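Side-chain contact in extracellular solute-binding protein family 1 (Arthrobacter chlorophenolicus, PDB 4R2F), which probably delivers sugars to a transporter as its extracellular binding component, and binds the disaccharide laminaribiose: residues N311-Y316 against V330-K335. Sequence-based numbering, arbitrary orientation.
Sequences NNIMMY and VYYLGK. With BGC (beta-D-glucopyranose), chain B.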
loop_
_atom_site.group_PDB
_atom_site.type_symbol
_atom_site.label_atom_id
_atom_site.label_comp_id
_atom_site.label_asym_id
_atom_site.label_seq_id
_atom_site.Cartn_x
_atom_site.Cartn_y
_atom_site.Cartn_z
ATOM N N ASN A 311 -7.193 -0.353 -1.862
ATOM C CA ASN A 311 -7.183 -1.694 -2.424
ATOM C C ASN A 311 -8.562 -2.270 -2.639
ATOM O O ASN A 311 -9.519 -1.945 -1.925
ATOM C CB ASN A 311 -6.340 -2.625 -1.565
ATOM C CG ASN A 311 -4.866 -2.303 -1.676
ATOM O OD1 ASN A 311 -4.349 -2.124 -2.778
ATOM N ND2 ASN A 311 -4.187 -2.204 -0.542
ATOM N N ASN A 312 -8.646 -3.145 -3.621
ATOM C CA ASN A 312 -9.932 -3.539 -4.180
ATOM C C ASN A 312 -9.904 -4.958 -4.745
ATOM O O ASN A 312 -8.842 -5.518 -5.020
ATOM C CB ASN A 312 -10.328 -2.539 -5.283
ATOM C CG ASN A 312 -9.221 -2.306 -6.302
ATOM O OD1 ASN A 312 -8.376 -1.373 -6.164
ATOM N ND2 ASN A 312 -9.178 -3.151 -7.306
ATOM N N ILE A 313 -11.096 -5.545 -4.832
ATOM C CA ILE A 313 -11.295 -6.852 -5.397
ATOM C C ILE A 313 -11.903 -6.667 -6.750
ATOM O O ILE A 313 -12.896 -5.938 -6.909
ATOM C CB ILE A 313 -12.255 -7.731 -4.551
ATOM C CG1 ILE A 313 -11.740 -7.836 -3.122
ATOM C CG2 ILE A 313 -12.403 -9.135 -5.136
ATOM C CD1 ILE A 313 -12.587 -8.720 -2.230
ATOM N N MET A 314 -11.347 -7.403 -7.705
ATOM C CA MET A 314 -11.662 -7.236 -9.098
ATOM C C MET A 314 -12.054 -8.560 -9.725
ATOM O O MET A 314 -11.630 -9.641 -9.309
ATOM C CB MET A 314 -10.485 -6.553 -9.841
ATOM C CG MET A 314 -9.195 -7.310 -9.987
ATOM S SD MET A 314 -7.783 -6.226 -10.257
ATOM C CE MET A 314 -7.351 -5.884 -8.566
ATOM N N MET A 315 -12.944 -8.458 -10.692
ATOM C CA MET A 315 -13.435 -9.614 -11.431
ATOM C C MET A 315 -12.956 -9.471 -12.883
ATOM O O MET A 315 -12.758 -8.352 -13.354
ATOM C CB MET A 315 -14.988 -9.650 -11.371
ATOM C CG MET A 315 -15.614 -10.011 -10.040
ATOM S SD MET A 315 -17.418 -10.127 -10.069
ATOM C CE MET A 315 -17.789 -8.446 -10.441
ATOM N N TYR A 316 -12.784 -10.594 -13.580
ATOM C CA TYR A 316 -12.245 -10.630 -14.939
ATOM C C TYR A 316 -13.197 -11.305 -15.913
ATOM O O TYR A 316 -13.990 -12.157 -15.511
ATOM C CB TYR A 316 -10.944 -11.430 -14.958
ATOM C CG TYR A 316 -9.834 -10.847 -14.107
ATOM C CD1 TYR A 316 -9.803 -11.039 -12.738
ATOM C CD2 TYR A 316 -8.830 -10.099 -14.679
ATOM C CE1 TYR A 316 -8.793 -10.505 -11.959
ATOM C CE2 TYR A 316 -7.815 -9.560 -13.916
ATOM C CZ TYR A 316 -7.784 -9.767 -12.555
ATOM O OH TYR A 316 -6.739 -9.247 -11.805
ATOM N N VAL A 330 -19.496 -11.441 -3.385
ATOM C CA VAL A 330 -20.431 -11.035 -2.330
ATOM C C VAL A 330 -20.196 -11.879 -1.069
ATOM O O VAL A 330 -20.163 -11.364 0.076
ATOM C CB VAL A 330 -21.882 -11.148 -2.841
ATOM C CG1 VAL A 330 -22.896 -10.910 -1.745
ATOM C CG2 VAL A 330 -22.099 -10.165 -3.979
ATOM N N TYR A 331 -20.021 -13.170 -1.277
ATOM C CA TYR A 331 -19.680 -14.080 -0.187
ATOM C C TYR A 331 -18.399 -13.627 0.518
ATOM O O TYR A 331 -18.336 -13.537 1.754
ATOM C CB TYR A 331 -19.546 -15.517 -0.741
ATOM C CG TYR A 331 -18.803 -16.458 0.179
ATOM C CD1 TYR A 331 -19.457 -17.145 1.213
ATOM C CD2 TYR A 331 -17.439 -16.645 0.028
ATOM C CE1 TYR A 331 -18.752 -18.001 2.057
ATOM C CE2 TYR A 331 -16.733 -17.494 0.853
ATOM C CZ TYR A 331 -17.382 -18.167 1.868
ATOM O OH TYR A 331 -16.616 -18.999 2.651
ATOM N N TYR A 332 -17.367 -13.327 -0.268
ATOM C CA TYR A 332 -16.052 -13.021 0.316
ATOM C C TYR A 332 -16.124 -11.715 1.102
ATOM O O TYR A 332 -15.669 -11.656 2.230
ATOM C CB TYR A 332 -14.984 -12.967 -0.759
ATOM C CG TYR A 332 -13.534 -13.049 -0.285
ATOM C CD1 TYR A 332 -12.981 -14.264 0.124
ATOM C CD2 TYR A 332 -12.703 -11.927 -0.314
ATOM C CE1 TYR A 332 -11.652 -14.349 0.540
ATOM C CE2 TYR A 332 -11.369 -11.994 0.085
ATOM C CZ TYR A 332 -10.839 -13.212 0.517
ATOM O OH TYR A 332 -9.523 -13.327 0.896
ATOM N N LEU A 333 -16.723 -10.679 0.524
ATOM C CA LEU A 333 -16.883 -9.410 1.268
ATOM C C LEU A 333 -17.611 -9.586 2.604
ATOM O O LEU A 333 -17.253 -8.943 3.592
ATOM C CB LEU A 333 -17.629 -8.386 0.426
ATOM C CG LEU A 333 -16.842 -7.845 -0.749
ATOM C CD1 LEU A 333 -17.787 -7.101 -1.661
ATOM C CD2 LEU A 333 -15.732 -6.943 -0.239
ATOM N N GLY A 334 -18.590 -10.485 2.630
ATOM C CA GLY A 334 -19.355 -10.782 3.831
ATOM C C GLY A 334 -18.569 -11.451 4.955
ATOM O O GLY A 334 -18.988 -11.388 6.088
ATOM N N LYS A 335 -17.434 -12.081 4.645
ATOM C CA LYS A 335 -16.609 -12.773 5.634
ATOM C C LYS A 335 -15.332 -12.003 6.056
ATOM O O LYS A 335 -14.603 -12.398 6.997
ATOM C CB LYS A 335 -16.249 -14.176 5.099
ATOM C CG LYS A 335 -17.465 -15.092 4.885
ATOM C CD LYS A 335 -17.624 -16.172 5.945
ATOM C CE LYS A 335 -16.709 -17.364 5.668
ATOM N NZ LYS A 335 -16.318 -18.152 6.877
HETATM C C2 BGC B . -0.319 -1.694 -1.840
HETATM C C3 BGC B . -0.939 -1.828 -3.232
HETATM C C4 BGC B . 0.115 -1.559 -4.297
HETATM C C5 BGC B . 1.315 -2.471 -4.086
HETATM C C6 BGC B . 2.457 -2.151 -5.060
HETATM C C1 BGC B . 0.797 -2.723 -1.779
HETATM O O2 BGC B . -1.285 -1.928 -0.823
HETATM O O3 BGC B . -2.029 -0.918 -3.381
HETATM O O4 BGC B . -0.417 -1.851 -5.583
HETATM O O5 BGC B . 1.798 -2.357 -2.743
HETATM O O6 BGC B . 2.987 -0.821 -4.868
#
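I313 reaches from strand 306-316 to helix 322-335 with a single methyl. Its CD1 meets the Y332 ring at the edge, near the ring plane, 3.7 Å from CD2 of Y332, the two side chains crossing at about a right angle. The same methyl lies 4.1 Å from CD2 of L333, whose side chain runs past that of I313 in the opposite direction. With CG1 anti to the carbonyl carbon and CD1 anti to CA (chi2 -178°), the methyl is carried toward the helix; the nearest CA atoms, of I313 and L333, are 9.1 Å apart. F42 and F328 pack against the Y332 ring, while L333 also rests on V149 of strand 145-161.

The polar contacts are made by N311, two residues before I313 on the same strand. Its amide grips two adjacent hydroxyls of one glucose: OD1 accepts from O3 at 2.7 Å, and ND2 donates to O2 at 2.9 Å, nearly straight at 166°. ND2 is also bonded to Q152, which helps fix the amide's rotation. A leucine here would probably leave both hydroxyls without their amide partners. The strand thus joins an apolar strand-helix interface to the laminaribiose pocket, consistent with the alpha/beta architecture of family 1 solute-binding proteins.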